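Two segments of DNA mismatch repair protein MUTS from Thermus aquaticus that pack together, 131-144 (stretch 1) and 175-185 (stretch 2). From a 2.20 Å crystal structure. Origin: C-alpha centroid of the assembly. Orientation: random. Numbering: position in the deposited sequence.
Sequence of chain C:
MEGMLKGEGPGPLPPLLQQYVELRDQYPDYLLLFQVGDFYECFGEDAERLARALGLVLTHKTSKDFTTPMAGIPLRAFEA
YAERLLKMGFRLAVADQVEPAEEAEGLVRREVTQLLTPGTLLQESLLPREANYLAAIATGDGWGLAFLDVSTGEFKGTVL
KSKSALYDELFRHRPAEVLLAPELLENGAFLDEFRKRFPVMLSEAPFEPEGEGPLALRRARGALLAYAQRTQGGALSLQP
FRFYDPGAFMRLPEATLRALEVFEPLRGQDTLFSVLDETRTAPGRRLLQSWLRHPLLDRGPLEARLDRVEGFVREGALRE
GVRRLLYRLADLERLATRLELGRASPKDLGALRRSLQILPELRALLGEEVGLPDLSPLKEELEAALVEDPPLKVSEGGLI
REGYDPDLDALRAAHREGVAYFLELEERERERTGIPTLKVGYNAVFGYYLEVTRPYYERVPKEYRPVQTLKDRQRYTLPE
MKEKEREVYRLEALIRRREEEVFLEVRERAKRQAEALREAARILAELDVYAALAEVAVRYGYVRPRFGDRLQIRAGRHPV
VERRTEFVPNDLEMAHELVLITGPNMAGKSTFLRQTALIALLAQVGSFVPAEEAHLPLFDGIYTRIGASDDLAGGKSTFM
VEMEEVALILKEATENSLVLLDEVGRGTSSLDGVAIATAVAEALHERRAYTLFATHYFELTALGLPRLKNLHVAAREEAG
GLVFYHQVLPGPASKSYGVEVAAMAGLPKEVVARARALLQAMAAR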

# COMPACT_ATOMS: atom_id res chain seq x y z
N ALA C 131 17.26 4.90 -14.16
CA ALA C 131 17.82 3.69 -14.74
C ALA C 131 17.08 2.51 -14.13
O ALA C 131 16.70 2.54 -12.96
N ASN C 132 16.88 1.47 -14.93
CA ASN C 132 16.18 0.28 -14.48
C ASN C 132 17.16 -0.88 -14.65
O ASN C 132 17.39 -1.36 -15.77
N TYR C 133 17.75 -1.33 -13.55
CA TYR C 133 18.75 -2.38 -13.61
C TYR C 133 18.36 -3.80 -13.27
O TYR C 133 17.61 -4.05 -12.31
N LEU C 134 18.89 -4.72 -14.06
CA LEU C 134 18.76 -6.15 -13.82
C LEU C 134 20.16 -6.35 -13.24
O LEU C 134 21.13 -5.89 -13.84
N ALA C 135 20.27 -6.99 -12.09
CA ALA C 135 21.57 -7.22 -11.49
C ALA C 135 21.84 -8.71 -11.35
O ALA C 135 20.91 -9.51 -11.24
N ALA C 136 23.12 -9.08 -11.37
CA ALA C 136 23.54 -10.48 -11.22
C ALA C 136 24.73 -10.55 -10.28
O ALA C 136 25.70 -9.80 -10.43
N ILE C 137 24.65 -11.48 -9.32
CA ILE C 137 25.68 -11.70 -8.31
C ILE C 137 26.17 -13.16 -8.37
O ILE C 137 25.36 -14.10 -8.38
N ALA C 138 27.48 -13.34 -8.40
CA ALA C 138 28.07 -14.68 -8.44
C ALA C 138 29.39 -14.71 -7.67
O ALA C 138 29.90 -13.67 -7.26
N THR C 139 29.93 -15.90 -7.49
CA THR C 139 31.20 -16.07 -6.78
C THR C 139 32.23 -16.68 -7.71
O THR C 139 31.90 -17.14 -8.80
N GLY C 140 33.49 -16.69 -7.29
CA GLY C 140 34.53 -17.25 -8.13
C GLY C 140 35.71 -16.31 -8.20
O GLY C 140 35.88 -15.59 -9.18
N ASP C 141 36.51 -16.34 -7.14
CA ASP C 141 37.69 -15.48 -7.02
C ASP C 141 37.20 -14.08 -6.67
O ASP C 141 37.62 -13.09 -7.28
N GLY C 142 36.30 -14.01 -5.69
CA GLY C 142 35.74 -12.74 -5.25
C GLY C 142 34.24 -12.67 -5.54
O GLY C 142 33.66 -13.64 -6.06
N TRP C 143 33.61 -11.56 -5.19
CA TRP C 143 32.18 -11.41 -5.46
C TRP C 143 31.97 -10.64 -6.77
O TRP C 143 32.30 -9.46 -6.87
N GLY C 144 31.41 -11.33 -7.77
CA GLY C 144 31.14 -10.70 -9.05
C GLY C 144 29.77 -10.06 -9.04
O GLY C 144 28.79 -10.69 -8.65
N PRO C 175 18.76 -2.08 -7.87
CA PRO C 175 18.33 -2.91 -8.99
C PRO C 175 16.84 -3.21 -8.86
O PRO C 175 16.31 -3.20 -7.76
N ALA C 176 16.18 -3.47 -9.98
CA ALA C 176 14.76 -3.77 -9.94
C ALA C 176 14.54 -5.28 -9.91
O ALA C 176 13.47 -5.76 -9.55
N GLU C 177 15.58 -6.02 -10.29
CA GLU C 177 15.53 -7.47 -10.34
C GLU C 177 16.93 -8.06 -10.16
O GLU C 177 17.89 -7.60 -10.77
N VAL C 178 17.04 -9.08 -9.32
CA VAL C 178 18.34 -9.68 -9.05
C VAL C 178 18.43 -11.17 -9.42
O VAL C 178 17.52 -11.95 -9.13
N LEU C 179 19.53 -11.55 -10.05
CA LEU C 179 19.79 -12.93 -10.44
C LEU C 179 20.94 -13.44 -9.57
O LEU C 179 22.05 -12.91 -9.65
N LEU C 180 20.69 -14.44 -8.74
CA LEU C 180 21.73 -14.98 -7.87
C LEU C 180 22.31 -16.28 -8.44
O LEU C 180 21.59 -17.10 -8.99
N ALA C 181 23.62 -16.43 -8.30
CA ALA C 181 24.32 -17.63 -8.77
C ALA C 181 23.73 -18.85 -8.08
O ALA C 181 23.26 -18.77 -6.95
N PRO C 182 23.76 -20.01 -8.75
CA PRO C 182 23.23 -21.25 -8.17
C PRO C 182 23.75 -21.49 -6.75
O PRO C 182 22.98 -21.83 -5.85
N GLU C 183 25.05 -21.31 -6.56
CA GLU C 183 25.68 -21.50 -5.25
C GLU C 183 25.07 -20.64 -4.15
O GLU C 183 24.98 -21.07 -3.00
N LEU C 184 24.66 -19.43 -4.50
CA LEU C 184 24.08 -18.51 -3.52
C LEU C 184 22.65 -18.93 -3.19
O LEU C 184 22.19 -18.79 -2.06
N LEU C 185 21.96 -19.44 -4.20
CA LEU C 185 20.59 -19.91 -3.99
C LEU C 185 20.67 -21.18 -3.15
O LEU C 185 19.79 -21.43 -2.33

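The two stretches pair as neighbouring parallel strands, so most side chains leave the sheet on one face or the other. Pro 175, with a C-gamma endo pucker, opens the contact: Pro 175 CB lies 3.7 Å from Ala 135 CB. Tyr 133 (m) points sideways, and its ring lies farther from stretch 2 than its CB does. Ala 176 points its methyl toward stretch 1, near the end of Asn 132 (t), while Ala 176 N donates to Tyr 133 O at 2.8 Å.

From Glu 177 to Leu 180 the side chains alternate. Glu 177 (chi1 and chi2 both t) shares a face with Leu 134, Ala 136 and Leu 179; its CB packs 3.8 Å from Leu 134 CD1, and its carboxylate is hydrogen-bonded elsewhere in the structure. Val 178 (t) takes the other face with Ala 135, Ile 137 and Leu 180, its CG2 4.3 Å from Ala 135 CB and its CG1 4.4 Å from Ile 137 CD1. Leu 179 (m, t) returns to the face of Glu 177. Leu 179 CG sits 3.8 Å from CD1 of Leu 134 (t, p), whose end comes nearer to stretch 2, and Leu 179 CB lies 4.2 Å from Ala 136 CB. Leu 180 (m, t) brings CD2 within 4.1 Å of CB of Ile 137 (m, t).

Beyond the strand, Ala 181, at the N-cap position of the helix, points toward stretch 1, its CB 3.7 Å from Ala 138 CB. The helix then contributes two inward-pointing residues. Glu 183, with chi1 and chi2 off the usual wells, accepts the only side-chain hydrogen bond across the contact, from Thr 139 OG1 (chi1 p) to Glu 183 OE2 at 2.6 Å. Leu 184 (m, t) makes apolar contacts: its CD1 lies 3.5 Å from Ile 137 CG2, and its CD2 approaches Trp 143 CZ3 obliquely at 3.7 Å.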

# COMPACT_ATOMS: atom_id res chain seq x y z
CB ALA C 131 19.30 3.60 -14.42
CB ASN C 132 14.93 0.08 -15.33
CG ASN C 132 14.01 -0.97 -14.78
OD1 ASN C 132 13.81 -2.02 -15.39
ND2 ASN C 132 13.44 -0.69 -13.62
CB TYR C 133 19.94 -2.05 -12.69
CG TYR C 133 20.73 -0.80 -13.02
CD1 TYR C 133 20.75 0.29 -12.14
CD2 TYR C 133 21.49 -0.72 -14.19
CE1 TYR C 133 21.51 1.43 -12.42
CE2 TYR C 133 22.26 0.41 -14.47
CZ TYR C 133 22.27 1.48 -13.58
OH TYR C 133 23.02 2.59 -13.86
CB LEU C 134 18.64 -6.96 -15.11
CG LEU C 134 18.79 -8.48 -14.95
CD1 LEU C 134 17.70 -9.03 -14.06
CD2 LEU C 134 18.75 -9.17 -16.30
CB ALA C 135 21.64 -6.54 -10.12
CB ALA C 136 23.90 -11.07 -12.58
CB ILE C 137 25.12 -11.45 -6.88
CG1 ILE C 137 24.76 -9.96 -6.71
CG2 ILE C 137 26.13 -11.89 -5.84
CD1 ILE C 137 23.95 -9.66 -5.45
CB ALA C 138 28.29 -15.11 -9.88
CB THR C 139 31.05 -16.98 -5.56
OG1 THR C 139 30.66 -18.29 -5.99
CG2 THR C 139 30.02 -16.42 -4.61
CB ASP C 141 38.50 -15.46 -8.32
CG ASP C 141 39.05 -16.82 -8.70
OD1 ASP C 141 39.53 -17.53 -7.78
OD2 ASP C 141 39.00 -17.18 -9.90
CB TRP C 143 31.48 -10.67 -4.31
CG TRP C 143 31.48 -11.40 -3.00
CD1 TRP C 143 32.44 -11.35 -2.03
CD2 TRP C 143 30.46 -12.29 -2.51
NE1 TRP C 143 32.08 -12.14 -0.96
CE2 TRP C 143 30.87 -12.73 -1.23
CE3 TRP C 143 29.24 -12.75 -3.02
CZ2 TRP C 143 30.11 -13.61 -0.46
CZ3 TRP C 143 28.48 -13.64 -2.25
CH2 TRP C 143 28.92 -14.06 -0.98
CB PRO C 175 19.17 -4.16 -8.84
CG PRO C 175 19.26 -4.29 -7.35
CD PRO C 175 19.56 -2.87 -6.92
CB ALA C 176 14.06 -3.15 -11.16
CB GLU C 177 14.97 -7.91 -11.69
CG GLU C 177 14.34 -9.27 -11.70
CD GLU C 177 13.90 -9.68 -13.08
OE1 GLU C 177 13.67 -8.79 -13.94
OE2 GLU C 177 13.77 -10.90 -13.31
CB VAL C 178 18.70 -9.50 -7.55
CG1 VAL C 178 20.00 -10.24 -7.22
CG2 VAL C 178 18.85 -8.01 -7.23
CB LEU C 179 20.22 -13.02 -11.91
CG LEU C 179 19.42 -12.30 -12.99
CD1 LEU C 179 20.09 -12.53 -14.33
CD2 LEU C 179 17.98 -12.80 -13.02
CB LEU C 180 21.18 -15.24 -6.46
CG LEU C 180 20.66 -14.06 -5.63
CD1 LEU C 180 19.90 -14.58 -4.41
CD2 LEU C 180 21.82 -13.16 -5.19
CB ALA C 181 25.81 -17.51 -8.45
CB PRO C 182 23.70 -22.32 -9.15
CG PRO C 182 23.76 -21.57 -10.46
CD PRO C 182 24.39 -20.28 -10.06
CB GLU C 183 27.18 -21.17 -5.32
CG GLU C 183 27.78 -21.31 -6.69
CD GLU C 183 27.89 -19.99 -7.41
OE1 GLU C 183 27.61 -19.97 -8.62
OE2 GLU C 183 28.29 -18.98 -6.79
CB LEU C 184 24.12 -17.08 -4.05
CG LEU C 184 25.54 -16.59 -4.40
CD1 LEU C 184 25.49 -15.20 -5.01
CD2 LEU C 184 26.40 -16.60 -3.15
CB LEU C 185 19.92 -20.18 -5.34
CG LEU C 185 19.73 -18.96 -6.25
CD1 LEU C 185 19.15 -19.39 -7.60
CD2 LEU C 185 18.81 -17.95 -5.57